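Local atomic coordinates of putative uncharacterized protein TTHB071 (Thermus thermophilus, PDB entry 3AYV), a protein that binds zinc ions within a xylose isomerase-like TIM barrel, is related to AP endonucleases, and may take part in protection against oxidative stress. Residues A[4-10]-A[25-31]; A[188-193]-A[202-208]; A[212-216]-A[235-241]. All coordinates share one frame. Numbering follows the deposited sequence.

Interaction 1. Residues A[4-10]-A[25-31]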
ATOM      1  N   ARG A   4       1.097 -10.007   6.518  1.00 17.72           N
ATOM      2  CA  ARG A   4      -0.299  -9.655   6.542  1.00 16.94           C
ATOM      3  C   ARG A   4      -0.907 -10.023   5.198  1.00 16.58           C
ATOM      4  O   ARG A   4      -0.198 -10.051   4.183  1.00 17.08           O
ATOM      5  CB  ARG A   4      -0.470  -8.152   6.772  1.00 16.75           C
ATOM      6  CG  ARG A   4       0.358  -7.617   7.926  1.00 17.72           C
ATOM      7  CD  ARG A   4      -0.182  -6.360   8.517  1.00 17.41           C
ATOM      8  NE  ARG A   4       0.702  -5.897   9.599  1.00 15.72           N
ATOM      9  CZ  ARG A   4       0.646  -4.682  10.138  1.00 17.29           C
ATOM     10  NH1 ARG A   4      -0.243  -3.791   9.699  1.00 17.67           N
ATOM     11  NH2 ARG A   4       1.486  -4.347  11.105  1.00 18.02           N
ATOM     12  N   LEU A   5      -2.202 -10.321   5.201  1.00 17.43           N
ATOM     13  CA  LEU A   5      -2.947 -10.549   3.957  1.00 17.39           C
ATOM     14  C   LEU A   5      -3.785  -9.340   3.547  1.00 17.23           C
ATOM     15  O   LEU A   5      -4.573  -8.826   4.340  1.00 17.22           O
ATOM     16  CB  LEU A   5      -3.858 -11.780   4.088  1.00 17.90           C
ATOM     17  CG  LEU A   5      -4.639 -12.138   2.823  1.00 16.87           C
ATOM     18  CD1 LEU A   5      -3.721 -12.587   1.688  1.00 19.81           C
ATOM     19  CD2 LEU A   5      -5.673 -13.219   3.147  1.00 19.05           C
ATOM     20  N   ALA A   6      -3.619  -8.905   2.302  1.00 16.50           N
ATOM     21  CA  ALA A   6      -4.485  -7.881   1.702  1.00 16.07           C
ATOM     22  C   ALA A   6      -5.815  -8.483   1.288  1.00 16.59           C
ATOM     23  O   ALA A   6      -5.841  -9.511   0.639  1.00 17.75           O
ATOM     24  CB  ALA A   6      -3.798  -7.251   0.468  1.00 15.49           C
ATOM     25  N   PHE A   7      -6.907  -7.829   1.658  1.00 16.43           N
ATOM     26  CA  PHE A   7      -8.245  -8.180   1.161  1.00 17.26           C
ATOM     27  C   PHE A   7      -9.128  -6.943   1.241  1.00 17.64           C
ATOM     28  O   PHE A   7      -8.929  -6.086   2.102  1.00 17.91           O
ATOM     29  CB  PHE A   7      -8.868  -9.341   1.988  1.00 17.63           C
ATOM     30  CG  PHE A   7      -8.948  -9.062   3.472  1.00 16.23           C
ATOM     31  CD1 PHE A   7      -7.873  -9.346   4.297  1.00 18.01           C
ATOM     32  CD2 PHE A   7     -10.093  -8.503   4.030  1.00 17.10           C
ATOM     33  CE1 PHE A   7      -7.930  -9.070   5.668  1.00 18.19           C
ATOM     34  CE2 PHE A   7     -10.173  -8.218   5.409  1.00 18.03           C
ATOM     35  CZ  PHE A   7      -9.096  -8.529   6.234  1.00 17.41           C
ATOM     36  N   PRO A   8     -10.104  -6.825   0.333  1.00 18.66           N
ATOM     37  CA  PRO A   8     -11.072  -5.743   0.478  1.00 19.59           C
ATOM     38  C   PRO A   8     -12.041  -5.993   1.636  1.00 19.96           C
ATOM     39  O   PRO A   8     -12.371  -7.155   1.939  1.00 20.48           O
ATOM     40  CB  PRO A   8     -11.819  -5.755  -0.856  1.00 20.19           C
ATOM     41  CG  PRO A   8     -11.673  -7.162  -1.352  1.00 21.12           C
ATOM     42  CD  PRO A   8     -10.325  -7.626  -0.885  1.00 19.09           C
ATOM     43  N   LEU A   9     -12.498  -4.911   2.259  1.00 19.81           N
ATOM     44  CA  LEU A   9     -13.533  -4.974   3.282  1.00 21.22           C
ATOM     45  C   LEU A   9     -14.741  -5.778   2.763  1.00 22.67           C
ATOM     46  O   LEU A   9     -15.369  -6.538   3.522  1.00 23.01           O
ATOM     47  CB  LEU A   9     -13.942  -3.559   3.681  1.00 20.41           C
ATOM     48  CG  LEU A   9     -15.047  -3.423   4.727  1.00 21.22           C
ATOM     49  CD1 LEU A   9     -14.621  -4.161   6.021  1.00 19.04           C
ATOM     50  CD2 LEU A   9     -15.353  -1.947   4.957  1.00 20.98           C
ATOM     51  N   SER A  10     -15.017  -5.655   1.462  1.00 23.38           N
ATOM     52  CA  SER A  10     -16.140  -6.350   0.828  1.00 25.54           C
ATOM     53  C   SER A  10     -16.000  -7.875   0.850  1.00 26.96           C
ATOM     54  O   SER A  10     -16.985  -8.585   0.641  1.00 27.18           O
ATOM     55  CB  SER A  10     -16.352  -5.859  -0.611  1.00 24.72           C
ATOM     56  OG  SER A  10     -15.219  -6.132  -1.414  1.00 24.71           O
ATOM     57  N   GLY A  25      -1.541 -11.347   9.718  1.00 22.79           N
ATOM     58  CA  GLY A  25      -2.171 -10.068  10.006  1.00 20.55           C
ATOM     59  C   GLY A  25      -3.058  -9.645   8.826  1.00 19.93           C
ATOM     60  O   GLY A  25      -3.273 -10.416   7.875  1.00 18.99           O
ATOM     61  N   ALA A  26      -3.571  -8.418   8.878  1.00 18.17           N
ATOM     62  CA  ALA A  26      -4.514  -7.963   7.861  1.00 17.69           C
ATOM     63  C   ALA A  26      -4.115  -6.604   7.300  1.00 16.90           C
ATOM     64  O   ALA A  26      -3.653  -5.747   8.042  1.00 16.55           O
ATOM     65  CB  ALA A  26      -5.913  -7.869   8.449  1.00 18.02           C
ATOM     66  N   GLU A  27      -4.306  -6.426   5.993  1.00 16.06           N
ATOM     67  CA  GLU A  27      -4.353  -5.076   5.427  1.00 15.49           C
ATOM     68  C   GLU A  27      -5.641  -4.956   4.636  1.00 15.70           C
ATOM     69  O   GLU A  27      -5.795  -5.571   3.568  1.00 15.94           O
ATOM     70  CB  GLU A  27      -3.132  -4.773   4.553  1.00 15.48           C
ATOM     71  CG  GLU A  27      -3.186  -3.345   4.032  1.00 16.21           C
ATOM     72  CD  GLU A  27      -1.838  -2.781   3.701  1.00 18.13           C
ATOM     73  OE1 GLU A  27      -1.554  -2.628   2.503  1.00 19.01           O
ATOM     74  OE2 GLU A  27      -1.067  -2.486   4.634  1.00 17.72           O
ATOM     75  N   VAL A  28      -6.572  -4.180   5.170  1.00 15.16           N
ATOM     76  CA  VAL A  28      -7.919  -4.133   4.642  1.00 15.39           C
ATOM     77  C   VAL A  28      -8.095  -2.946   3.707  1.00 14.95           C
ATOM     78  O   VAL A  28      -7.871  -1.799   4.097  1.00 13.90           O
ATOM     79  CB  VAL A  28      -8.965  -3.983   5.766  1.00 16.38           C
ATOM     80  CG1 VAL A  28     -10.374  -4.153   5.162  1.00 17.42           C
ATOM     81  CG2 VAL A  28      -8.723  -5.016   6.873  1.00 18.39           C
ATOM     82  N   TYR A  29      -8.515  -3.228   2.480  1.00 14.35           N
ATOM     83  CA  TYR A  29      -8.805  -2.153   1.549  1.00 14.71           C
ATOM     84  C   TYR A  29     -10.206  -1.631   1.787  1.00 14.69           C
ATOM     85  O   TYR A  29     -11.181  -2.391   1.847  1.00 15.64           O
ATOM     86  CB  TYR A  29      -8.613  -2.643   0.115  1.00 13.52           C
ATOM     87  CG  TYR A  29      -9.342  -1.798  -0.912  1.00 16.06           C
ATOM     88  CD1 TYR A  29      -8.832  -0.562  -1.319  1.00 18.19           C
ATOM     89  CD2 TYR A  29     -10.505  -2.268  -1.520  1.00 18.64           C
ATOM     90  CE1 TYR A  29      -9.490   0.212  -2.288  1.00 18.43           C
ATOM     91  CE2 TYR A  29     -11.175  -1.509  -2.490  1.00 17.22           C
ATOM     92  CZ  TYR A  29     -10.661  -0.280  -2.878  1.00 17.94           C
ATOM     93  OH  TYR A  29     -11.332   0.443  -3.860  1.00 14.66           O
ATOM     94  N   LEU A  30     -10.309  -0.315   1.930  1.00 14.99           N
ATOM     95  CA  LEU A  30     -11.566   0.304   2.316  1.00 14.90           C
ATOM     96  C   LEU A  30     -12.398   0.636   1.067  1.00 16.15           C
ATOM     97  O   LEU A  30     -12.328   1.763   0.555  1.00 15.77           O
ATOM     98  CB  LEU A  30     -11.311   1.538   3.203  1.00 15.20           C
ATOM     99  CG  LEU A  30     -10.419   1.294   4.433  1.00 16.35           C
ATOM    100  CD1 LEU A  30     -10.253   2.586   5.261  1.00 16.28           C
ATOM    101  CD2 LEU A  30     -11.021   0.213   5.323  1.00 15.79           C
ATOM    102  N   ASP A  31     -13.170  -0.355   0.596  1.00 16.30           N
ATOM    103  CA  ASP A  31     -14.122  -0.170  -0.524  1.00 17.94           C
ATOM    104  C   ASP A  31     -14.880   1.150  -0.340  1.00 17.29           C
ATOM    105  O   ASP A  31     -15.578   1.365   0.679  1.00 17.70           O
ATOM    106  CB  ASP A  31     -15.163  -1.322  -0.618  1.00 18.39           C
ATOM    107  CG  ASP A  31     -14.539  -2.695  -0.760  1.00 21.07           C
ATOM    108  OD1 ASP A  31     -13.900  -3.185   0.202  1.00 19.53           O
ATOM    109  OD2 ASP A  31     -14.718  -3.316  -1.837  1.00 21.13           O
TER
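Parallel strands pair through alternate residues, and the run 25-31 beside 4-10 illustrates the rule. The Gly-25 carbonyl O accepts from Leu-5 N at 2.9 Å; a CB on Gly-25 would crowd Arg-4, whose guanidinium forms salt bridges with Asp-91 and Asp-2. Ala-26 faces the helical side of the sheet, its CB 3.6 Å from Phe-7 CE1. Glu-27 bonds on both sides of Ala-6: its N reaches Leu-5 O at 2.9 Å and its O receives Phe-7 N at 3.2 Å. The Glu-27 carboxylate is held by Ser-53 and by the zinc ligand His-187. Val-28 continues the apolar face, CG2 3.6 Å from Phe-7 CZ; the Phe-7 ring also packs on helix 12-22. Tyr-29 repeats the ladder, N to Phe-7 O and Leu-9 N to Tyr-29 O, both 2.9 Å. Beyond the inverse gamma turn at Leu-30, Asp-31 receives Ser-10 N on OD1 at 3.0 Å and Ser-10 OG on OD2 at 2.9 Å, tying it to the 3-10 turn that follows strand 3-8. The two strands, joined by helix 12-22, belong to the first beta-alpha-beta unit of the TIM barrel, and the face of Ala-6 and Glu-27 lies near the zinc site.

Interaction 2. Residues A[188-193]-A[202-208]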
ATOM      1  N   LEU A 188       3.901  -7.336  -1.411  1.00 14.11           N
ATOM      2  CA  LEU A 188       4.547  -8.491  -2.037  1.00 13.63           C
ATOM      3  C   LEU A 188       3.613  -9.296  -2.909  1.00 12.91           C
ATOM      4  O   LEU A 188       2.497  -9.608  -2.505  1.00 13.21           O
ATOM      5  CB  LEU A 188       5.116  -9.417  -0.972  1.00 13.68           C
ATOM      6  CG  LEU A 188       6.187  -8.811  -0.046  1.00 14.20           C
ATOM      7  CD1 LEU A 188       6.570  -9.932   0.930  1.00 14.08           C
ATOM      8  CD2 LEU A 188       7.388  -8.378  -0.845  1.00 14.49           C
ATOM      9  N   ASN A 189       4.093  -9.606  -4.104  1.00 13.52           N
ATOM     10  CA  ASN A 189       3.451 -10.554  -5.011  1.00 13.56           C
ATOM     11  C   ASN A 189       4.400 -10.763  -6.176  1.00 14.35           C
ATOM     12  O   ASN A 189       5.515 -10.238  -6.132  1.00 13.79           O
ATOM     13  CB  ASN A 189       2.048 -10.072  -5.448  1.00 13.79           C
ATOM     14  CG  ASN A 189       2.062  -8.705  -6.121  1.00 12.30           C
ATOM     15  OD1 ASN A 189       2.991  -8.369  -6.860  1.00 12.56           O
ATOM     16  ND2 ASN A 189       1.023  -7.907  -5.859  1.00 11.54           N
ATOM     17  N   ASP A 190       3.983 -11.530  -7.192  1.00 13.88           N
ATOM     18  CA  ASP A 190       4.785 -11.670  -8.392  1.00 14.30           C
ATOM     19  C   ASP A 190       3.966 -11.383  -9.657  1.00 14.72           C
ATOM     20  O   ASP A 190       2.734 -11.340  -9.630  1.00 14.32           O
ATOM     21  CB  ASP A 190       5.469 -13.048  -8.459  1.00 14.98           C
ATOM     22  CG  ASP A 190       6.885 -12.969  -9.017  1.00 15.82           C
ATOM     23  OD1 ASP A 190       7.227 -11.967  -9.684  1.00 15.53           O
ATOM     24  OD2 ASP A 190       7.656 -13.949  -8.858  1.00 18.63           O
ATOM     25  N   THR A 191       4.686 -11.175 -10.742  1.00 15.15           N
ATOM     26  CA  THR A 191       4.111 -10.751 -12.003  1.00 16.02           C
ATOM     27  C   THR A 191       4.893 -11.442 -13.119  1.00 16.51           C
ATOM     28  O   THR A 191       6.056 -11.821 -12.935  1.00 16.60           O
ATOM     29  CB  THR A 191       4.211  -9.216 -12.175  1.00 15.03           C
ATOM     30  OG1 THR A 191       3.898  -8.877 -13.537  1.00 17.10           O
ATOM     31  CG2 THR A 191       5.627  -8.693 -11.837  1.00 15.35           C
ATOM     32  N   ASP A 192       4.251 -11.597 -14.272  1.00 17.03           N
ATOM     33  CA  ASP A 192       4.942 -12.049 -15.479  1.00 18.13           C
ATOM     34  C   ASP A 192       5.768 -10.965 -16.172  1.00 18.70           C
ATOM     35  O   ASP A 192       6.397 -11.218 -17.211  1.00 19.29           O
ATOM     36  CB  ASP A 192       3.930 -12.675 -16.452  1.00 18.40           C
ATOM     37  CG  ASP A 192       2.793 -11.718 -16.855  1.00 19.89           C
ATOM     38  OD1 ASP A 192       2.781 -10.525 -16.480  1.00 16.97           O
ATOM     39  OD2 ASP A 192       1.889 -12.183 -17.580  1.00 21.18           O
ATOM     40  N   GLY A 193       5.772  -9.756 -15.603  1.00 16.98           N
ATOM     41  CA  GLY A 193       6.468  -8.646 -16.185  1.00 17.73           C
ATOM     42  C   GLY A 193       5.643  -7.842 -17.162  1.00 17.82           C
ATOM     43  O   GLY A 193       6.163  -6.894 -17.754  1.00 19.06           O
ATOM     44  N   GLY A 202       7.325 -16.457  -6.146  1.00 18.79           N
ATOM     45  CA  GLY A 202       7.893 -17.648  -6.797  1.00 21.65           C
ATOM     46  C   GLY A 202       7.268 -17.952  -8.158  1.00 22.65           C
ATOM     47  O   GLY A 202       7.817 -18.751  -8.923  1.00 24.25           O
ATOM     48  N   ARG A 203       6.155 -17.296  -8.481  1.00 22.67           N
ATOM     49  CA  ARG A 203       5.386 -17.623  -9.696  1.00 22.81           C
ATOM     50  C   ARG A 203       5.766 -16.788 -10.921  1.00 22.12           C
ATOM     51  O   ARG A 203       5.358 -17.106 -12.042  1.00 22.34           O
ATOM     52  CB  ARG A 203       3.878 -17.527  -9.442  1.00 23.71           C
ATOM     53  CG  ARG A 203       3.289 -18.595  -8.498  1.00 27.73           C
ATOM     54  CD  ARG A 203       1.819 -18.913  -8.875  1.00 33.43           C
ATOM     55  NE  ARG A 203       1.691 -18.916 -10.327  1.00 38.16           N
ATOM     56  CZ  ARG A 203       0.625 -18.543 -11.038  1.00 36.80           C
ATOM     57  NH1 ARG A 203      -0.497 -18.131 -10.468  1.00 38.65           N
ATOM     58  NH2 ARG A 203       0.704 -18.587 -12.349  1.00 34.99           N
ATOM     59  N   GLY A 204       6.562 -15.744 -10.722  1.00 20.76           N
ATOM     60  CA  GLY A 204       6.807 -14.794 -11.796  1.00 20.48           C
ATOM     61  C   GLY A 204       8.269 -14.475 -11.955  1.00 20.12           C
ATOM     62  O   GLY A 204       9.133 -15.324 -11.722  1.00 20.15           O
ATOM     63  N   VAL A 205       8.542 -13.233 -12.332  1.00 19.28           N
ATOM     64  CA  VAL A 205       9.856 -12.814 -12.809  1.00 18.96           C
ATOM     65  C   VAL A 205      10.614 -11.895 -11.838  1.00 18.63           C
ATOM     66  O   VAL A 205      11.762 -11.518 -12.116  1.00 18.63           O
ATOM     67  CB  VAL A 205       9.746 -12.082 -14.187  1.00 19.37           C
ATOM     68  CG1 VAL A 205       9.027 -12.961 -15.203  1.00 18.79           C
ATOM     69  CG2 VAL A 205       9.047 -10.696 -14.033  1.00 19.41           C
ATOM     70  N   LEU A 206       9.991 -11.519 -10.719  1.00 17.73           N
ATOM     71  CA  LEU A 206      10.594 -10.515  -9.818  1.00 17.57           C
ATOM     72  C   LEU A 206      11.845 -10.982  -9.038  1.00 17.60           C
ATOM     73  O   LEU A 206      12.587 -10.152  -8.525  1.00 17.69           O
ATOM     74  CB  LEU A 206       9.558  -9.884  -8.860  1.00 17.52           C
ATOM     75  CG  LEU A 206       8.511  -8.947  -9.501  1.00 17.04           C
ATOM     76  CD1 LEU A 206       7.585  -8.399  -8.427  1.00 15.62           C
ATOM     77  CD2 LEU A 206       9.208  -7.799 -10.314  1.00 17.25           C
ATOM     78  N   GLY A 207      12.080 -12.293  -8.954  1.00 18.22           N
ATOM     79  CA  GLY A 207      13.330 -12.806  -8.326  1.00 18.17           C
ATOM     80  C   GLY A 207      13.537 -12.366  -6.879  1.00 18.19           C
ATOM     81  O   GLY A 207      14.644 -11.940  -6.488  1.00 17.97           O
ATOM     82  N   HIS A 208      12.485 -12.455  -6.070  1.00 18.44           N
ATOM     83  CA  HIS A 208      12.552 -11.936  -4.696  1.00 19.33           C
ATOM     84  C   HIS A 208      13.701 -12.500  -3.875  1.00 20.58           C
ATOM     85  O   HIS A 208      14.196 -11.837  -2.960  1.00 21.02           O
ATOM     86  CB  HIS A 208      11.260 -12.200  -3.928  1.00 18.78           C
ATOM     87  CG  HIS A 208      10.052 -11.566  -4.549  1.00 18.98           C
ATOM     88  ND1 HIS A 208       9.500 -10.394  -4.078  1.00 20.19           N
ATOM     89  CD2 HIS A 208       9.301 -11.941  -5.610  1.00 12.98           C
ATOM     90  CE1 HIS A 208       8.447 -10.079  -4.816  1.00 15.39           C
ATOM     91  NE2 HIS A 208       8.313 -10.996  -5.758  1.00 19.13           N
TER
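A buried carboxylate can organise a loop region without regular secondary structure, and Asp-190 does so here for the chain from Asn-189 on. Of all the residues in the contact it loses the largest area, 94 Å², because its side chain reaches into the turn of 202-208 and meets backbone NH groups there. Asp-190 OD1 accepts from Leu-206 N at 3.0 Å, while Asp-190 OD2 receives a weak bond from Gly-204 N at 2.8 Å; OD1 also takes the NH of its own neighbour, Thr-191 N, at 2.9 Å. Gly-204 has to lack a side chain, since a CB would clash with both Asp-190 OD1 and Thr-191 O.

Val-205, next in buried area, joins by its backbone as well as its side chain. Its N donates to Thr-191 O at 2.9 Å, and its methyls lie against the following turn, CG1 3.7 Å from Asp-192 O and CG2 3.8 Å from Gly-193 N. That is an ST turn, in which Thr-191 OG1 accepts from Gly-193 N at 2.9 Å; OG1 is also hydrogen-bonded to the carbonyl O of Tyr-195.

His-208 secures the far end: its NE2 gives a weak hydrogen bond to Asn-189 O at 2.9 Å, and its ring also packs on Trp-211 and Phe-234. The side chain of Asn-189 goes elsewhere, to the carbonyl of Glu-223, and touches the zinc ligand His-198.

Together these bonds fold back the loop joining strands 185-188 and 219-222. Loops at the C-terminal ends of the strands bear the active site in TIM barrels, and here the portion between these segments supplies the zinc ligands Asp-196 and His-198.

Interaction 3. Residues A[212-216]-A[235-241]; sequences LRPYL and LQALAGE
Arg-213 makes the polar link between 212-216 and 235-241. Its NH1 forms a salt bridge with Glu-241 OE2 at 2.8 Å and donates to the carbonyl Leu-238 O at 2.7 Å; Arg-213 NH2 adds a weaker bond to Glu-241 OE2 at 3.2 Å. To reach them the arginine takes chi1 and chi2 both t, then bends at chi3 (-22°), while Glu-241 has chi1 p and chi2 t. The guanidinium lays one face over Leu-238 CD1, 3.2 Å from NH1, and meets Glu-241 OE2 at its edge. A guanidinium bound to a main-chain carbonyl near the C-terminal end of a helix, here 229-240, puts a positive charge where it suits the helix dipole.

The backbone of 213-215 is a 3-10 turn, with Tyr-215 N bonded to Leu-212 O at 2.8 Å; 235-240 is the last part of a helix, carrying Ala-239 N to Leu-235 O at 2.8 Å. The closest CA pair is Arg-213 and Leu-238, 6.5 Å apart.

Beside this polar link, Leu-212 (chi1 t, chi2 p) sets CD2 3.7 Å from Leu-235 CD2 and 3.9 Å from Leu-238 CD2. Leu-216 (m, t) brings CD2 to 4.0 Å from Leu-235 CD2 and CD1 to 3.9 Å from Ala-239 CB. Leu-235 is m, t and Leu-238 t, p.

The contact thus fastens the segment leading into strand 219-222 against the end of helix 229-240, the last helix of the barrel, with Leu-212 and Leu-235 both resting on Leu-188 of strand 185-188.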
ATOM      1  N   LEU A 212      15.037  -9.611  -1.419  1.00 20.10           N
ATOM      2  CA  LEU A 212      14.056  -9.388  -0.348  1.00 18.72           C
ATOM      3  C   LEU A 212      14.549  -9.719   1.063  1.00 19.45           C
ATOM      4  O   LEU A 212      14.042  -9.158   2.053  1.00 18.90           O
ATOM      5  CB  LEU A 212      12.745 -10.138  -0.637  1.00 18.64           C
ATOM      6  CG  LEU A 212      11.608 -10.054   0.400  1.00 17.12           C
ATOM      7  CD1 LEU A 212      11.044  -8.621   0.542  1.00 17.92           C
ATOM      8  CD2 LEU A 212      10.514 -11.013  -0.003  1.00 17.75           C
ATOM      9  N   ARG A 213      15.529 -10.612   1.164  1.00 19.85           N
ATOM     10  CA  ARG A 213      15.951 -11.096   2.483  1.00 22.02           C
ATOM     11  C   ARG A 213      16.281  -9.977   3.504  1.00 21.31           C
ATOM     12  O   ARG A 213      15.866 -10.086   4.662  1.00 20.90           O
ATOM     13  CB  ARG A 213      17.081 -12.142   2.395  1.00 22.32           C
ATOM     14  CG  ARG A 213      17.152 -13.027   3.644  1.00 27.07           C
ATOM     15  CD  ARG A 213      18.260 -14.058   3.548  1.00 33.75           C
ATOM     16  NE  ARG A 213      18.624 -14.304   2.151  1.00 41.05           N
ATOM     17  CZ  ARG A 213      18.257 -15.374   1.457  1.00 42.69           C
ATOM     18  NH1 ARG A 213      17.526 -16.306   2.045  1.00 44.57           N
ATOM     19  NH2 ARG A 213      18.623 -15.515   0.184  1.00 43.92           N
ATOM     20  N   PRO A 214      16.985  -8.898   3.081  1.00 21.32           N
ATOM     21  CA  PRO A 214      17.264  -7.838   4.071  1.00 22.15           C
ATOM     22  C   PRO A 214      16.033  -7.189   4.692  1.00 22.05           C
ATOM     23  O   PRO A 214      16.152  -6.558   5.737  1.00 22.27           O
ATOM     24  CB  PRO A 214      18.092  -6.811   3.280  1.00 22.34           C
ATOM     25  CG  PRO A 214      18.707  -7.592   2.180  1.00 22.27           C
ATOM     26  CD  PRO A 214      17.631  -8.600   1.793  1.00 22.05           C
ATOM     27  N   TYR A 215      14.858  -7.357   4.076  1.00 22.01           N
ATOM     28  CA  TYR A 215      13.624  -6.640   4.486  1.00 21.97           C
ATOM     29  C   TYR A 215      12.643  -7.481   5.275  1.00 21.52           C
ATOM     30  O   TYR A 215      11.559  -7.040   5.618  1.00 21.21           O
ATOM     31  CB  TYR A 215      12.956  -5.993   3.235  1.00 22.56           C
ATOM     32  CG  TYR A 215      13.916  -5.054   2.554  1.00 22.28           C
ATOM     33  CD1 TYR A 215      14.033  -3.733   2.979  1.00 24.86           C
ATOM     34  CD2 TYR A 215      14.759  -5.495   1.540  1.00 22.84           C
ATOM     35  CE1 TYR A 215      14.937  -2.874   2.397  1.00 23.25           C
ATOM     36  CE2 TYR A 215      15.675  -4.641   0.962  1.00 23.88           C
ATOM     37  CZ  TYR A 215      15.748  -3.327   1.393  1.00 24.43           C
ATOM     38  OH  TYR A 215      16.656  -2.471   0.820  1.00 26.51           O
ATOM     39  N   LEU A 216      13.042  -8.701   5.615  1.00 22.35           N
ATOM     40  CA  LEU A 216      12.145  -9.631   6.306  1.00 22.84           C
ATOM     41  C   LEU A 216      11.727  -9.225   7.722  1.00 23.43           C
ATOM     42  O   LEU A 216      10.807  -9.818   8.297  1.00 24.03           O
ATOM     43  CB  LEU A 216      12.737 -11.054   6.300  1.00 22.62           C
ATOM     44  CG  LEU A 216      12.866 -11.664   4.900  1.00 23.08           C
ATOM     45  CD1 LEU A 216      13.455 -13.058   4.965  1.00 23.06           C
ATOM     46  CD2 LEU A 216      11.530 -11.706   4.164  1.00 21.55           C
ATOM     47  N   LEU A 235       8.404 -17.098   1.985  1.00 22.25           N
ATOM     48  CA  LEU A 235       9.022 -16.170   2.947  1.00 23.00           C
ATOM     49  C   LEU A 235       9.783 -16.937   4.045  1.00 24.56           C
ATOM     50  O   LEU A 235      10.891 -16.542   4.468  1.00 24.12           O
ATOM     51  CB  LEU A 235       7.971 -15.248   3.583  1.00 22.82           C
ATOM     52  CG  LEU A 235       7.367 -14.186   2.649  1.00 22.27           C
ATOM     53  CD1 LEU A 235       6.288 -13.378   3.350  1.00 22.89           C
ATOM     54  CD2 LEU A 235       8.492 -13.270   2.172  1.00 22.75           C
ATOM     55  N   GLN A 236       9.167 -18.024   4.495  1.00 25.63           N
ATOM     56  CA  GLN A 236       9.743 -18.869   5.522  1.00 27.73           C
ATOM     57  C   GLN A 236      11.050 -19.546   5.095  1.00 28.06           C
ATOM     58  O   GLN A 236      11.988 -19.616   5.901  1.00 29.01           O
ATOM     59  CB  GLN A 236       8.714 -19.882   5.999  1.00 28.06           C
ATOM     60  CG  GLN A 236       7.734 -19.296   7.006  1.00 30.71           C
ATOM     61  CD  GLN A 236       6.537 -20.196   7.236  1.00 34.59           C
ATOM     62  OE1 GLN A 236       5.743 -19.961   8.144  1.00 36.40           O
ATOM     63  NE2 GLN A 236       6.390 -21.220   6.399  1.00 35.26           N
ATOM     64  N   ALA A 237      11.112 -20.039   3.857  1.00 28.21           N
ATOM     65  CA  ALA A 237      12.342 -20.612   3.290  1.00 28.24           C
ATOM     66  C   ALA A 237      13.401 -19.532   3.129  1.00 28.61           C
ATOM     67  O   ALA A 237      14.584 -19.765   3.337  1.00 27.88           O
ATOM     68  CB  ALA A 237      12.070 -21.269   1.941  1.00 28.01           C
ATOM     69  N   LEU A 238      12.968 -18.343   2.735  1.00 28.82           N
ATOM     70  CA  LEU A 238      13.886 -17.236   2.566  1.00 29.63           C
ATOM     71  C   LEU A 238      14.483 -16.860   3.913  1.00 30.64           C
ATOM     72  O   LEU A 238      15.667 -16.541   4.002  1.00 31.21           O
ATOM     73  CB  LEU A 238      13.167 -16.032   1.928  1.00 28.87           C
ATOM     74  CG  LEU A 238      14.057 -14.921   1.388  1.00 28.77           C
ATOM     75  CD1 LEU A 238      15.041 -15.427   0.313  1.00 28.20           C
ATOM     76  CD2 LEU A 238      13.184 -13.795   0.840  1.00 28.74           C
ATOM     77  N   ALA A 239      13.651 -16.904   4.952  1.00 32.32           N
ATOM     78  CA  ALA A 239      14.040 -16.501   6.304  1.00 34.92           C
ATOM     79  C   ALA A 239      14.967 -17.505   6.995  1.00 37.00           C
ATOM     80  O   ALA A 239      15.658 -17.149   7.952  1.00 37.33           O
ATOM     81  CB  ALA A 239      12.793 -16.258   7.171  1.00 34.00           C
ATOM     82  N   GLY A 240      14.958 -18.753   6.521  1.00 39.38           N
ATOM     83  CA  GLY A 240      15.676 -19.857   7.182  1.00 42.27           C
ATOM     84  C   GLY A 240      17.110 -20.018   6.723  1.00 44.16           C
ATOM     85  O   GLY A 240      17.901 -20.731   7.362  1.00 44.64           O
ATOM     86  N   GLU A 241      17.440 -19.354   5.614  1.00 45.60           N
ATOM     87  CA  GLU A 241      18.790 -19.373   5.039  1.00 47.02           C
ATOM     88  C   GLU A 241      19.478 -18.009   5.135  1.00 47.35           C
ATOM     89  O   GLU A 241      18.821 -16.963   5.218  1.00 47.82           O
ATOM     90  CB  GLU A 241      18.747 -19.845   3.579  1.00 47.42           C
ATOM     91  CG  GLU A 241      17.695 -19.124   2.725  1.00 49.36           C
ATOM     92  CD  GLU A 241      17.775 -19.459   1.244  1.00 53.11           C
ATOM     93  OE1 GLU A 241      17.997 -20.645   0.903  1.00 54.76           O
ATOM     94  OE2 GLU A 241      17.606 -18.530   0.416  1.00 53.68           O
TER

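The three contacts belong to one barrel: interaction 1 pairs its first two strands, interaction 2 lies in the loop after strand 185-188, and interaction 3 joins that loop's later part to helix 229-240. Interactions 2 and 3, about 15 Å apart between centres, touch through Leu-188, whose CD2 is 3.9 Å from Leu-212 CD1 and whose CD1 is 4.0 Å from Leu-235 CD2, so packing continues from the end of strand 185-188 to the last helix. Interaction 1 stands apart, its centre about 21 Å from that of interaction 2 and about 23 Å from that of interaction 3. The side chain of Asn-189 comes within about 5 Å of a bound zinc ion and that of Glu-27 about 7 Å, whereas that of Leu-212 remains about 13 Å away.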